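Local coordinates for protein succinate dehydrogenase subunit A (Mycolicibacterium smegmatis MC2 51, PDB 6LUM) that probably oxidises succinate to fumarate as the FAD-binding flavoprotein subunit of a respiratory succinate dehydrogenase complex, passing the electrons to its partner subunit B, at residues A53-V58 / E89-V94; W65-T70 / D81-M86; L95-M100 / L144-Q149; H195-V200 / H422-M427; R550-Y555 / L567-V572. All coordinates share one frame; numbering follows the deposited sequence.

Contact 1. Residues A53-V58 / E89-V94; sequences AALANV and EAIDAV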
# COMPACT_ATOMS: atom_id res chain seq x y z
N ALA D 53 -21.33 -27.10 19.99
CA ALA D 53 -22.22 -26.65 18.94
C ALA D 53 -22.67 -27.86 18.15
O ALA D 53 -21.94 -28.85 18.06
CB ALA D 53 -21.56 -25.62 18.03
N ALA D 54 -23.87 -27.78 17.59
CA ALA D 54 -24.44 -28.88 16.82
C ALA D 54 -24.04 -28.71 15.36
O ALA D 54 -24.80 -28.23 14.52
CB ALA D 54 -25.95 -28.94 16.99
N LEU D 55 -22.80 -29.10 15.06
CA LEU D 55 -22.29 -29.05 13.70
C LEU D 55 -22.51 -30.35 12.95
O LEU D 55 -22.71 -30.33 11.73
CB LEU D 55 -20.79 -28.75 13.70
CG LEU D 55 -20.27 -27.39 14.17
CD1 LEU D 55 -18.76 -27.40 14.17
CD2 LEU D 55 -20.79 -26.27 13.30
N ALA D 56 -22.49 -31.49 13.66
CA ALA D 56 -22.68 -32.81 13.07
C ALA D 56 -21.66 -33.07 11.96
O ALA D 56 -21.98 -33.16 10.77
CB ALA D 56 -24.12 -32.96 12.55
N ASN D 57 -20.40 -33.15 12.39
CA ASN D 57 -19.30 -33.53 11.51
C ASN D 57 -18.88 -34.98 11.68
O ASN D 57 -18.62 -35.66 10.69
CB ASN D 57 -18.09 -32.62 11.74
CG ASN D 57 -18.23 -31.29 11.05
OD1 ASN D 57 -17.35 -30.44 11.13
ND2 ASN D 57 -19.35 -31.10 10.37
N VAL D 58 -18.81 -35.47 12.92
CA VAL D 58 -18.48 -36.87 13.15
C VAL D 58 -19.71 -37.71 13.45
O VAL D 58 -19.64 -38.95 13.34
CB VAL D 58 -17.46 -37.01 14.30
CG1 VAL D 58 -16.27 -36.10 14.06
CG2 VAL D 58 -18.11 -36.72 15.64
N GLU D 89 -27.70 -19.87 16.84
CA GLU D 89 -26.59 -19.01 16.46
C GLU D 89 -25.25 -19.61 16.85
O GLU D 89 -24.21 -19.11 16.40
CB GLU D 89 -26.74 -17.63 17.08
CG GLU D 89 -28.00 -16.91 16.68
CD GLU D 89 -27.81 -15.40 16.63
OE1 GLU D 89 -26.67 -14.94 16.76
OE2 GLU D 89 -28.82 -14.68 16.45
N ALA D 90 -25.25 -20.65 17.67
CA ALA D 90 -24.02 -21.27 18.12
C ALA D 90 -23.30 -21.94 16.97
O ALA D 90 -22.06 -21.92 16.90
CB ALA D 90 -24.32 -22.30 19.20
N ILE D 91 -24.07 -22.57 16.09
CA ILE D 91 -23.43 -23.17 14.91
C ILE D 91 -22.55 -22.15 14.19
O ILE D 91 -21.35 -22.36 13.98
CB ILE D 91 -24.48 -23.77 13.96
CG1 ILE D 91 -25.11 -25.03 14.55
CG2 ILE D 91 -23.85 -24.08 12.63
CD1 ILE D 91 -26.36 -24.78 15.34
N ASP D 92 -23.13 -21.00 13.85
CA ASP D 92 -22.40 -20.00 13.09
C ASP D 92 -21.36 -19.29 13.95
O ASP D 92 -20.37 -18.77 13.42
CB ASP D 92 -23.38 -18.99 12.49
CG ASP D 92 -22.80 -18.25 11.30
OD1 ASP D 92 -21.58 -17.99 11.27
OD2 ASP D 92 -23.58 -17.92 10.38
N ALA D 93 -21.54 -19.27 15.27
CA ALA D 93 -20.50 -18.72 16.14
C ALA D 93 -19.22 -19.54 16.05
O ALA D 93 -18.12 -18.98 15.86
CB ALA D 93 -20.99 -18.68 17.59
N VAL D 94 -19.33 -20.86 16.17
CA VAL D 94 -18.15 -21.71 16.03
C VAL D 94 -17.55 -21.57 14.64
O VAL D 94 -16.33 -21.48 14.47
CB VAL D 94 -18.48 -23.17 16.34
CG1 VAL D 94 -17.35 -24.06 15.90
CG2 VAL D 94 -18.71 -23.35 17.81
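Ala-53 and Ile-91 bring the irregular chain 53-58 against helix 80-100, their CA atoms 5.5 Å apart, and an inverse gamma turn centred on Ala-54 bends the loop as it passes. Ala-53 points its methyl at the helix, where CB meets Val-94 CG2 at 3.7 Å and lies 3.9 Å from Ala-90 O. Leu-55 reaches the helix with both branches. Its CD2 slides past Ile-91 CG2 (3.8 Å), the two side chains running in opposite directions, while CD1 lies 4.0 Å from Val-94 CG1. That branch of Val-94 stands anti to the backbone N (chi1 167°), which leaves CG2 for Ala-53. Ala-90 also packs on Leu-402 of helix 399-421, and Cys-133 of strand 132-133 touches both Leu-55 and Val-94. The side chains that meet are all aliphatic, so the loop is held here by apolar contacts in a buried setting, without directional polar bonds between the segments.

Contact 2. Residues W65-T70 / D81-M86; sequences WHTFDT and DAVEIM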
# COMPACT_ATOMS: atom_id res chain seq x y z
N TRP D 65 -31.89 -31.01 20.00
CA TRP D 65 -31.44 -31.81 21.13
C TRP D 65 -30.52 -31.00 22.04
O TRP D 65 -30.57 -31.13 23.27
CB TRP D 65 -30.74 -33.08 20.63
CG TRP D 65 -31.55 -33.84 19.61
CD1 TRP D 65 -32.91 -33.88 19.52
CD2 TRP D 65 -31.06 -34.66 18.54
NE1 TRP D 65 -33.29 -34.67 18.46
CE2 TRP D 65 -32.17 -35.15 17.85
CE3 TRP D 65 -29.78 -35.01 18.10
CZ2 TRP D 65 -32.04 -36.00 16.75
CZ3 TRP D 65 -29.66 -35.85 17.02
CH2 TRP D 65 -30.78 -36.33 16.35
N HIS D 66 -29.70 -30.14 21.44
CA HIS D 66 -28.90 -29.21 22.23
C HIS D 66 -29.78 -28.30 23.07
O HIS D 66 -29.51 -28.07 24.25
CB HIS D 66 -28.01 -28.38 21.30
CG HIS D 66 -26.92 -27.64 22.00
ND1 HIS D 66 -26.34 -26.51 21.48
CD2 HIS D 66 -26.29 -27.88 23.17
CE1 HIS D 66 -25.40 -26.07 22.30
NE2 HIS D 66 -25.35 -26.89 23.34
N THR D 67 -30.82 -27.75 22.46
CA THR D 67 -31.73 -26.86 23.18
C THR D 67 -32.41 -27.59 24.33
O THR D 67 -32.52 -27.06 25.44
CB THR D 67 -32.76 -26.29 22.22
OG1 THR D 67 -32.10 -25.44 21.28
CG2 THR D 67 -33.79 -25.49 22.96
N PHE D 68 -32.86 -28.82 24.09
CA PHE D 68 -33.50 -29.56 25.17
C PHE D 68 -32.52 -29.84 26.29
O PHE D 68 -32.88 -29.79 27.47
CB PHE D 68 -34.09 -30.87 24.67
CG PHE D 68 -34.51 -31.79 25.78
CD1 PHE D 68 -35.74 -31.65 26.39
CD2 PHE D 68 -33.66 -32.78 26.24
CE1 PHE D 68 -36.12 -32.48 27.41
CE2 PHE D 68 -34.04 -33.61 27.27
CZ PHE D 68 -35.27 -33.46 27.85
N ASP D 69 -31.27 -30.15 25.94
CA ASP D 69 -30.32 -30.50 26.99
C ASP D 69 -29.93 -29.27 27.81
O ASP D 69 -29.78 -29.36 29.03
CB ASP D 69 -29.08 -31.15 26.39
CG ASP D 69 -28.54 -32.24 27.26
OD1 ASP D 69 -27.98 -33.22 26.71
OD2 ASP D 69 -28.68 -32.14 28.49
N THR D 70 -29.79 -28.12 27.15
CA THR D 70 -29.58 -26.87 27.88
C THR D 70 -30.75 -26.60 28.83
O THR D 70 -30.54 -26.29 30.01
CB THR D 70 -29.42 -25.71 26.91
OG1 THR D 70 -28.39 -26.01 25.96
CG2 THR D 70 -29.05 -24.45 27.65
N ASP D 81 -36.66 -18.89 24.85
CA ASP D 81 -36.33 -18.04 23.70
C ASP D 81 -34.83 -17.81 23.62
O ASP D 81 -34.23 -17.93 22.54
CB ASP D 81 -37.07 -16.70 23.81
CG ASP D 81 -36.98 -16.09 25.19
OD1 ASP D 81 -36.22 -16.60 26.04
OD2 ASP D 81 -37.68 -15.08 25.44
N ALA D 82 -34.21 -17.49 24.75
CA ALA D 82 -32.78 -17.25 24.77
C ALA D 82 -32.00 -18.51 24.46
O ALA D 82 -30.99 -18.46 23.75
CB ALA D 82 -32.37 -16.69 26.13
N VAL D 83 -32.45 -19.66 24.96
CA VAL D 83 -31.75 -20.92 24.69
C VAL D 83 -31.81 -21.25 23.21
O VAL D 83 -30.80 -21.64 22.59
CB VAL D 83 -32.35 -22.05 25.54
CG1 VAL D 83 -31.71 -23.35 25.18
CG2 VAL D 83 -32.17 -21.76 26.99
N GLU D 84 -33.00 -21.12 22.61
CA GLU D 84 -33.17 -21.28 21.18
C GLU D 84 -32.19 -20.41 20.40
O GLU D 84 -31.48 -20.90 19.51
CB GLU D 84 -34.59 -20.91 20.80
CG GLU D 84 -34.90 -20.94 19.33
CD GLU D 84 -36.32 -20.49 19.04
OE1 GLU D 84 -37.06 -20.17 19.99
OE2 GLU D 84 -36.69 -20.45 17.85
N ILE D 85 -32.16 -19.12 20.71
CA ILE D 85 -31.29 -18.21 19.98
C ILE D 85 -29.84 -18.63 20.14
O ILE D 85 -29.08 -18.65 19.17
CB ILE D 85 -31.52 -16.76 20.44
CG1 ILE D 85 -32.93 -16.31 20.07
CG2 ILE D 85 -30.51 -15.84 19.80
CD1 ILE D 85 -33.26 -14.93 20.54
N MET D 86 -29.45 -19.01 21.36
CA MET D 86 -28.06 -19.38 21.60
C MET D 86 -27.64 -20.54 20.73
O MET D 86 -26.58 -20.50 20.12
CB MET D 86 -27.82 -19.71 23.06
CG MET D 86 -26.35 -20.00 23.32
SD MET D 86 -25.91 -20.43 25.00
CE MET D 86 -26.40 -22.14 25.07
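Thr-67 and Thr-70 on helix 63-73 meet Val-83 on helix 80-100 where two consecutive helices of the FAD-binding domain pack together. Val-83 CG1 sits between the threonines, 3.7 Å from Thr-67 CG2 and 3.7 Å from Thr-70 CB. Its placement anti to the backbone N (chi1 175°) directs this branch at the pair, while CG2 approaches Thr-70 CG2 at 4.2 Å. Thr-70 and Val-83 slide past each other in opposite senses; Thr-67 meets the valine at a slant.

Helices 63-73 and 80-100 follow one another in the chain, joined by a short connection, and run roughly antiparallel; the axes of the two short segments come within 9.3 Å, their N-to-C directions 139° apart. Both threonine methyls touch Val-83, and both hydroxyls bond to carbonyls of helix 63-73. Thr-70 OG1 donates to His-66 O (2.9 Å) from above the carbonyl plane, and Thr-70 N reaches the same oxygen from the opposite face, so two donors grip that carbonyl. Thr-67 OG1, which also lies near Glu-84 CA, is hydrogen-bonded to Trp-63 O, one turn earlier. These buried hydroxyls are thus satisfied within helix 63-73, and the contacts across the interface are made mainly by methyl and other carbon atoms. Further along, Met-86 CE lies 4.4 Å from Thr-70 CG2. Both residues also touch Asn-399 of helix 399-421, and the Met-86 side chain lies about 9 Å from the bound FAD.

Contact 3. Residues L95-M100 / L144-Q149; sequences LDLEKM and LQTLYQ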
# COMPACT_ATOMS: atom_id res chain seq x y z
N LEU D 95 -18.41 -21.54 13.61
CA LEU D 95 -17.87 -21.42 12.25
C LEU D 95 -17.13 -20.11 12.05
O LEU D 95 -16.10 -20.07 11.37
CB LEU D 95 -18.98 -21.58 11.22
CG LEU D 95 -19.54 -22.99 11.07
CD1 LEU D 95 -20.36 -23.09 9.80
CD2 LEU D 95 -18.44 -24.03 11.07
N ASP D 96 -17.62 -19.02 12.63
CA ASP D 96 -16.93 -17.75 12.43
C ASP D 96 -15.65 -17.66 13.25
O ASP D 96 -14.70 -17.00 12.82
CB ASP D 96 -17.82 -16.57 12.77
CG ASP D 96 -17.39 -15.30 12.07
OD1 ASP D 96 -18.13 -14.30 12.11
OD2 ASP D 96 -16.29 -15.30 11.47
N LEU D 97 -15.60 -18.29 14.42
CA LEU D 97 -14.33 -18.40 15.11
C LEU D 97 -13.32 -19.13 14.24
O LEU D 97 -12.17 -18.70 14.11
CB LEU D 97 -14.50 -19.13 16.44
CG LEU D 97 -14.69 -18.26 17.66
CD1 LEU D 97 -14.79 -19.16 18.84
CD2 LEU D 97 -13.54 -17.31 17.82
N GLU D 98 -13.73 -20.24 13.62
CA GLU D 98 -12.81 -20.98 12.76
C GLU D 98 -12.40 -20.16 11.55
O GLU D 98 -11.27 -20.28 11.07
CB GLU D 98 -13.45 -22.29 12.32
CG GLU D 98 -12.45 -23.35 11.94
CD GLU D 98 -11.85 -23.11 10.58
OE1 GLU D 98 -12.50 -22.44 9.75
OE2 GLU D 98 -10.72 -23.58 10.33
N LYS D 99 -13.30 -19.34 11.02
CA LYS D 99 -12.94 -18.53 9.87
C LYS D 99 -12.17 -17.28 10.23
O LYS D 99 -11.65 -16.61 9.33
CB LYS D 99 -14.20 -18.15 9.09
CG LYS D 99 -14.79 -19.29 8.29
CD LYS D 99 -15.95 -18.82 7.45
CE LYS D 99 -17.13 -18.45 8.31
NZ LYS D 99 -18.14 -17.68 7.56
N MET D 100 -12.09 -16.93 11.51
CA MET D 100 -11.23 -15.83 11.94
C MET D 100 -9.79 -16.26 12.18
O MET D 100 -8.93 -15.40 12.36
CB MET D 100 -11.77 -15.19 13.22
CG MET D 100 -12.72 -14.04 12.99
SD MET D 100 -13.01 -13.00 14.43
CE MET D 100 -13.59 -14.20 15.61
N LEU D 144 -9.30 -16.61 22.97
CA LEU D 144 -8.83 -15.29 23.37
C LEU D 144 -7.76 -14.76 22.43
O LEU D 144 -7.78 -13.59 22.05
CB LEU D 144 -8.30 -15.36 24.80
CG LEU D 144 -8.26 -14.14 25.70
CD1 LEU D 144 -9.60 -13.51 25.77
CD2 LEU D 144 -7.85 -14.61 27.05
N GLN D 145 -6.81 -15.61 22.03
CA GLN D 145 -5.78 -15.17 21.10
C GLN D 145 -6.38 -14.79 19.76
O GLN D 145 -5.96 -13.80 19.16
CB GLN D 145 -4.74 -16.25 20.91
CG GLN D 145 -3.90 -16.54 22.12
CD GLN D 145 -2.82 -15.52 22.34
OE1 GLN D 145 -2.28 -14.96 21.40
NE2 GLN D 145 -2.49 -15.27 23.60
N THR D 146 -7.36 -15.54 19.28
CA THR D 146 -7.98 -15.24 18.00
C THR D 146 -8.72 -13.91 18.04
O THR D 146 -8.59 -13.08 17.13
CB THR D 146 -8.92 -16.36 17.61
OG1 THR D 146 -8.18 -17.57 17.48
CG2 THR D 146 -9.57 -16.04 16.31
N LEU D 147 -9.49 -13.69 19.10
CA LEU D 147 -10.21 -12.43 19.22
C LEU D 147 -9.25 -11.26 19.35
O LEU D 147 -9.49 -10.19 18.78
CB LEU D 147 -11.17 -12.50 20.40
CG LEU D 147 -12.23 -13.57 20.22
CD1 LEU D 147 -13.01 -13.75 21.48
CD2 LEU D 147 -13.14 -13.19 19.09
N TYR D 148 -8.14 -11.45 20.07
CA TYR D 148 -7.19 -10.36 20.22
C TYR D 148 -6.46 -10.08 18.92
O TYR D 148 -6.20 -8.92 18.59
CB TYR D 148 -6.19 -10.68 21.32
CG TYR D 148 -5.20 -9.58 21.54
CD1 TYR D 148 -5.62 -8.28 21.73
CD2 TYR D 148 -3.85 -9.83 21.54
CE1 TYR D 148 -4.72 -7.27 21.92
CE2 TYR D 148 -2.95 -8.83 21.73
CZ TYR D 148 -3.39 -7.55 21.91
OH TYR D 148 -2.48 -6.55 22.10
N GLN D 149 -6.11 -11.11 18.16
CA GLN D 149 -5.47 -10.90 16.87
C GLN D 149 -6.40 -10.19 15.91
O GLN D 149 -5.95 -9.38 15.10
CB GLN D 149 -5.02 -12.23 16.29
CG GLN D 149 -3.93 -12.89 17.08
CD GLN D 149 -3.84 -14.36 16.81
OE1 GLN D 149 -4.60 -14.91 16.03
NE2 GLN D 149 -2.89 -15.02 17.45
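Thr-146 and Met-100 both offer their backbone oxygens to Asn-150 ND2, Thr-146 O in a hydrogen bond and Met-100 O in a weak one, so the Asn-150 amide of helix 139-153 also reaches, weakly, to the carbonyl of Met-100. Beside this polar link the segments meet through aliphatic groups. Thr-146 CG2, anti to the backbone N (the OG1 torsion is -61°), lies 3.9 Å from Met-100 CB and 4.3 Å from Leu-97 O. The hydroxyl of Thr-146 is turned back to its own helix and is hydrogen-bonded to Met-142 O. Met-100 bends at chi3 (-56°), and its terminal CE comes to 3.7 Å from Leu-147 CD2. The same leucine methyl lies 4.3 Å from Leu-97 CD2, so Leu-147 CD2 faces both residues of the other helix.

The axes pass 10.2 Å apart with directions differing by 64°, and the touching residues of 95-100 are Leu-97 and Met-100. Residues of subunit B also pack here, its Thr-155 on Leu-95 and its Pro-145 on Gln-149, which places this helix pair at the flavoprotein's boundary with that subunit. Helix 16-28 packs against both partners: Arg-20 touches Met-100, and Met-19 touches Leu-147, whose side chain is about 8 Å from the FAD.

Contact 4. Residues H195-V200 / H422-M427; sequences HAKAIV and HNFVDM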
# COMPACT_ATOMS: atom_id res chain seq x y z
N HIS D 195 -17.16 9.84 27.76
CA HIS D 195 -18.55 10.12 27.43
C HIS D 195 -18.90 9.39 26.15
O HIS D 195 -18.22 9.54 25.14
CB HIS D 195 -18.79 11.62 27.31
CG HIS D 195 -19.15 12.26 28.61
ND1 HIS D 195 -20.39 12.10 29.19
CD2 HIS D 195 -18.43 13.02 29.47
CE1 HIS D 195 -20.43 12.74 30.34
NE2 HIS D 195 -19.25 13.32 30.53
N ALA D 196 -19.95 8.58 26.21
CA ALA D 196 -20.27 7.69 25.11
C ALA D 196 -21.75 7.76 24.81
O ALA D 196 -22.54 8.36 25.54
CB ALA D 196 -19.87 6.26 25.44
N LYS D 197 -22.14 7.14 23.70
CA LYS D 197 -23.55 6.95 23.42
C LYS D 197 -24.04 5.61 23.93
O LYS D 197 -25.08 5.55 24.60
CB LYS D 197 -23.82 7.06 21.92
CG LYS D 197 -23.45 8.40 21.33
CD LYS D 197 -23.57 8.36 19.84
CE LYS D 197 -22.72 9.43 19.20
NZ LYS D 197 -22.79 9.38 17.73
N ALA D 198 -23.31 4.54 23.66
CA ALA D 198 -23.62 3.21 24.16
C ALA D 198 -22.49 2.73 25.04
O ALA D 198 -21.34 3.16 24.90
CB ALA D 198 -23.86 2.23 23.02
N ILE D 199 -22.81 1.83 25.97
CA ILE D 199 -21.86 1.27 26.92
C ILE D 199 -22.12 -0.22 27.03
O ILE D 199 -23.25 -0.62 27.31
CB ILE D 199 -21.98 1.94 28.30
CG1 ILE D 199 -21.77 3.44 28.20
CG2 ILE D 199 -20.98 1.35 29.25
CD1 ILE D 199 -21.93 4.14 29.50
N VAL D 200 -21.10 -1.03 26.81
CA VAL D 200 -21.20 -2.48 26.92
C VAL D 200 -20.40 -2.93 28.13
O VAL D 200 -19.26 -2.51 28.31
CB VAL D 200 -20.70 -3.18 25.65
CG1 VAL D 200 -21.12 -4.63 25.65
CG2 VAL D 200 -21.22 -2.48 24.42
N HIS D 422 -28.40 7.46 17.36
CA HIS D 422 -28.71 8.55 18.27
C HIS D 422 -27.55 9.54 18.35
O HIS D 422 -26.60 9.48 17.57
CB HIS D 422 -29.09 8.01 19.64
CG HIS D 422 -30.28 7.10 19.61
ND1 HIS D 422 -30.36 6.00 18.79
CD2 HIS D 422 -31.44 7.14 20.30
CE1 HIS D 422 -31.51 5.39 18.98
NE2 HIS D 422 -32.19 6.06 19.90
N ASN D 423 -27.64 10.47 19.30
CA ASN D 423 -26.65 11.53 19.46
C ASN D 423 -26.26 11.65 20.93
O ASN D 423 -26.94 11.12 21.82
CB ASN D 423 -27.19 12.88 18.97
CG ASN D 423 -26.97 13.08 17.49
OD1 ASN D 423 -27.91 13.32 16.74
ND2 ASN D 423 -25.72 12.99 17.06
N PHE D 424 -25.16 12.34 21.18
CA PHE D 424 -24.71 12.59 22.54
C PHE D 424 -25.81 13.28 23.33
O PHE D 424 -26.50 14.16 22.81
CB PHE D 424 -23.45 13.44 22.54
CG PHE D 424 -22.19 12.65 22.29
CD1 PHE D 424 -21.82 12.31 21.01
CD2 PHE D 424 -21.39 12.27 23.33
CE1 PHE D 424 -20.67 11.60 20.78
CE2 PHE D 424 -20.25 11.55 23.10
CZ PHE D 424 -19.89 11.22 21.83
N VAL D 425 -25.98 12.89 24.58
CA VAL D 425 -27.15 13.35 25.32
C VAL D 425 -26.82 14.58 26.14
O VAL D 425 -27.30 15.68 25.83
CB VAL D 425 -27.70 12.22 26.21
CG1 VAL D 425 -28.70 12.77 27.20
CG2 VAL D 425 -28.36 11.16 25.36
N ASP D 426 -25.98 14.43 27.16
CA ASP D 426 -25.69 15.49 28.13
C ASP D 426 -24.51 15.03 28.98
O ASP D 426 -23.81 14.07 28.63
CB ASP D 426 -26.89 15.81 29.03
CG ASP D 426 -27.86 16.79 28.39
OD1 ASP D 426 -27.41 17.69 27.65
OD2 ASP D 426 -29.08 16.65 28.61
N MET D 427 -24.28 15.74 30.07
CA MET D 427 -23.32 15.36 31.10
C MET D 427 -23.70 16.04 32.41
O MET D 427 -24.01 17.23 32.41
CB MET D 427 -21.89 15.71 30.66
CG MET D 427 -21.60 17.18 30.36
SD MET D 427 -21.11 18.14 31.80
CE MET D 427 -19.48 17.47 32.09
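Lys-197 and Phe-424 make the central touch. The aliphatic chain of the lysine crosses the ring at about a right angle, with CG 4.2 Å above one face and offset toward the rim, and CE 3.4 Å from Phe-424 CE1. Lys-197 NZ is near His-422 O, at 3.8 Å, but not hydrogen-bonded to it. On another part of the same ring, His-195 O lies at the edge near the ring plane, 3.5 Å from Phe-424 CE2. The phenyl group is thus set against both the lysine methylenes and the backbone of the segment 195-200. At the other end, the imidazole of His-195 meets Met-427, its CE1 close to Met-427 CB, and the two side chains cross at about a right angle.

The next shell fixes these groups. Beyond CG the lysine chain is extended, and NZ is hydrogen-bonded to Ala-419 O near the C-terminal end of helix 399-421; Asp-8 OD1 is a long, weak ionic partner. Phe-424 in addition makes a cation-pi contact with Arg-6.

Backbone hydrogen bonds tie His-195 to His-5 and Tyr-7, Ala-196 to Thr-179, and Lys-197 to Asp-8. The chain leaving helix 399-421 therefore runs alongside, in roughly the opposite direction (154° between the touching parts), the passage from strand 191-195, in the mixed sheet, to strand 198-201, in the parallel sheet of the FAD-binding domain.

Contact 5. Residues R550-Y555 / L567-V572; sequences RHTMAY and LDYKPV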
# COMPACT_ATOMS: atom_id res chain seq x y z
N ARG D 550 -39.39 -18.48 39.43
CA ARG D 550 -39.22 -17.13 38.93
C ARG D 550 -37.81 -16.67 39.25
O ARG D 550 -37.19 -17.13 40.21
CB ARG D 550 -40.23 -16.17 39.55
CG ARG D 550 -41.67 -16.47 39.20
CD ARG D 550 -42.63 -15.88 40.21
NE ARG D 550 -42.31 -16.32 41.56
CZ ARG D 550 -43.06 -16.04 42.62
NH1 ARG D 550 -44.17 -15.33 42.48
NH2 ARG D 550 -42.70 -16.48 43.82
N HIS D 551 -37.29 -15.77 38.43
CA HIS D 551 -36.02 -15.14 38.73
C HIS D 551 -36.20 -14.18 39.89
O HIS D 551 -37.21 -13.49 40.00
CB HIS D 551 -35.49 -14.38 37.51
CG HIS D 551 -35.19 -15.25 36.34
ND1 HIS D 551 -34.26 -16.27 36.39
CD2 HIS D 551 -35.66 -15.24 35.07
CE1 HIS D 551 -34.19 -16.86 35.21
NE2 HIS D 551 -35.03 -16.25 34.39
N THR D 552 -35.20 -14.13 40.77
CA THR D 552 -35.17 -13.16 41.84
C THR D 552 -34.42 -11.93 41.37
O THR D 552 -33.37 -12.04 40.74
CB THR D 552 -34.49 -13.74 43.08
OG1 THR D 552 -35.21 -14.89 43.54
CG2 THR D 552 -34.43 -12.72 44.18
N MET D 553 -34.96 -10.75 41.67
CA MET D 553 -34.31 -9.50 41.32
C MET D 553 -34.13 -8.67 42.58
O MET D 553 -35.05 -8.57 43.39
CB MET D 553 -35.11 -8.74 40.27
CG MET D 553 -35.31 -9.55 39.01
SD MET D 553 -35.89 -8.58 37.62
CE MET D 553 -34.44 -7.63 37.27
N ALA D 554 -32.95 -8.09 42.74
CA ALA D 554 -32.60 -7.36 43.95
C ALA D 554 -32.26 -5.93 43.59
O ALA D 554 -31.52 -5.68 42.64
CB ALA D 554 -31.43 -8.02 44.66
N TYR D 555 -32.82 -4.99 44.36
CA TYR D 555 -32.57 -3.56 44.22
C TYR D 555 -31.97 -3.03 45.51
O TYR D 555 -32.42 -3.39 46.60
CB TYR D 555 -33.85 -2.78 43.91
CG TYR D 555 -34.64 -3.25 42.72
CD1 TYR D 555 -35.52 -4.31 42.83
CD2 TYR D 555 -34.52 -2.62 41.50
CE1 TYR D 555 -36.25 -4.73 41.75
CE2 TYR D 555 -35.25 -3.03 40.42
CZ TYR D 555 -36.11 -4.09 40.55
OH TYR D 555 -36.84 -4.52 39.47
N LEU D 567 -36.44 -7.18 47.24
CA LEU D 567 -36.49 -8.31 46.33
C LEU D 567 -37.82 -8.32 45.59
O LEU D 567 -38.89 -8.35 46.22
CB LEU D 567 -36.29 -9.62 47.09
CG LEU D 567 -34.94 -9.82 47.76
CD1 LEU D 567 -35.05 -10.87 48.81
CD2 LEU D 567 -33.90 -10.21 46.74
N ASP D 568 -37.76 -8.30 44.27
CA ASP D 568 -38.90 -8.48 43.39
C ASP D 568 -38.71 -9.77 42.61
O ASP D 568 -37.67 -10.43 42.68
CB ASP D 568 -39.06 -7.29 42.46
CG ASP D 568 -39.44 -6.02 43.19
OD1 ASP D 568 -39.37 -4.93 42.57
OD2 ASP D 568 -39.80 -6.10 44.38
N TYR D 569 -39.72 -10.13 41.82
CA TYR D 569 -39.70 -11.37 41.07
C TYR D 569 -39.94 -11.10 39.60
O TYR D 569 -40.66 -10.17 39.23
CB TYR D 569 -40.74 -12.35 41.60
CG TYR D 569 -40.23 -13.17 42.75
CD1 TYR D 569 -40.50 -12.80 44.06
CD2 TYR D 569 -39.48 -14.30 42.54
CE1 TYR D 569 -40.04 -13.55 45.12
CE2 TYR D 569 -39.01 -15.06 43.59
CZ TYR D 569 -39.29 -14.68 44.87
OH TYR D 569 -38.82 -15.43 45.91
N LYS D 570 -39.34 -11.93 38.76
CA LYS D 570 -39.45 -11.81 37.32
C LYS D 570 -39.89 -13.15 36.74
O LYS D 570 -39.31 -14.19 37.08
CB LYS D 570 -38.11 -11.38 36.73
CG LYS D 570 -38.02 -11.43 35.23
CD LYS D 570 -36.66 -10.94 34.78
CE LYS D 570 -36.57 -10.82 33.29
NZ LYS D 570 -35.16 -10.58 32.87
N PRO D 571 -40.91 -13.17 35.89
CA PRO D 571 -41.39 -14.46 35.37
C PRO D 571 -40.43 -15.05 34.36
O PRO D 571 -39.74 -14.34 33.62
CB PRO D 571 -42.73 -14.09 34.72
CG PRO D 571 -42.54 -12.68 34.31
CD PRO D 571 -41.70 -12.04 35.38
N VAL D 572 -40.39 -16.38 34.32
CA VAL D 572 -39.54 -17.12 33.40
C VAL D 572 -40.34 -17.48 32.16
O VAL D 572 -41.49 -17.93 32.26
CB VAL D 572 -38.95 -18.37 34.08
CG1 VAL D 572 -40.04 -19.22 34.66
CG2 VAL D 572 -38.16 -19.17 33.07
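His-551 and Lys-570 form an antiparallel hydrogen-bonded pair, as do Met-553 and Asp-568, giving the ladder of a beta hairpin. His-551 N donates to Lys-570 O at 2.9 Å, and Lys-570 N returns the bond to His-551 O. Met-553 and Asp-568 exchange the same two bonds, Met-553 N to Asp-568 O being the straightest of the four at 165°. Between them, Tyr-569 CA makes a CA-H...O contact with His-551 O (3.4 Å).

The charged contact between the strands is a cation-pi stack. The Arg-550 guanidinium lies flat on the Tyr-569 ring, planes 26° apart, with CZ 4.1 Å from the ring centroid and NH2 over the ring centre. A bend at chi3 (-55°) turns NE toward Tyr-569 CD2. Asp-568 is paired in a salt bridge with Arg-566, and Lys-570 with Glu-235.

Apolar packing divides between the faces. Leu-567 CD2 meets Thr-552 CG2 (3.6 Å) and Ala-554 CB (3.9 Å) on the face of Tyr-569; on the other, Met-553 SD lies 3.7 Å from Lys-570 CB.

Strand 550-556 is the middle strand of a three-stranded antiparallel sheet, with 565-571 along one edge and 234-235 along the other, where backbone hydrogen bonds join Ala-554 to Leu-234 and Thr-552 to Asp-236, just beyond that strand.

From the N terminus, contact 1 closes a loop from 53-58 to 89-94, and contact 2, joining 65-70 to 81-86, is nested inside it. Contact 3 then starts where contact 1 ends on helix 80-100 and closes a second loop onto 144-149. Contacts 1, 2 and 3 thus share that helix, and Leu-55 CD2 packs 3.9 Å from Leu-95 CD2 to link contacts 1 and 3. Contact 4 spans far more chain, bringing 422-427 back to the sheets at 195-200. Contact 5 is a local hairpin in the C-terminal family region. Contacts 1, 3, 4 and 5 follow in series without crossing; contacts 3 and 5 lie on opposite sides of the chain's centre.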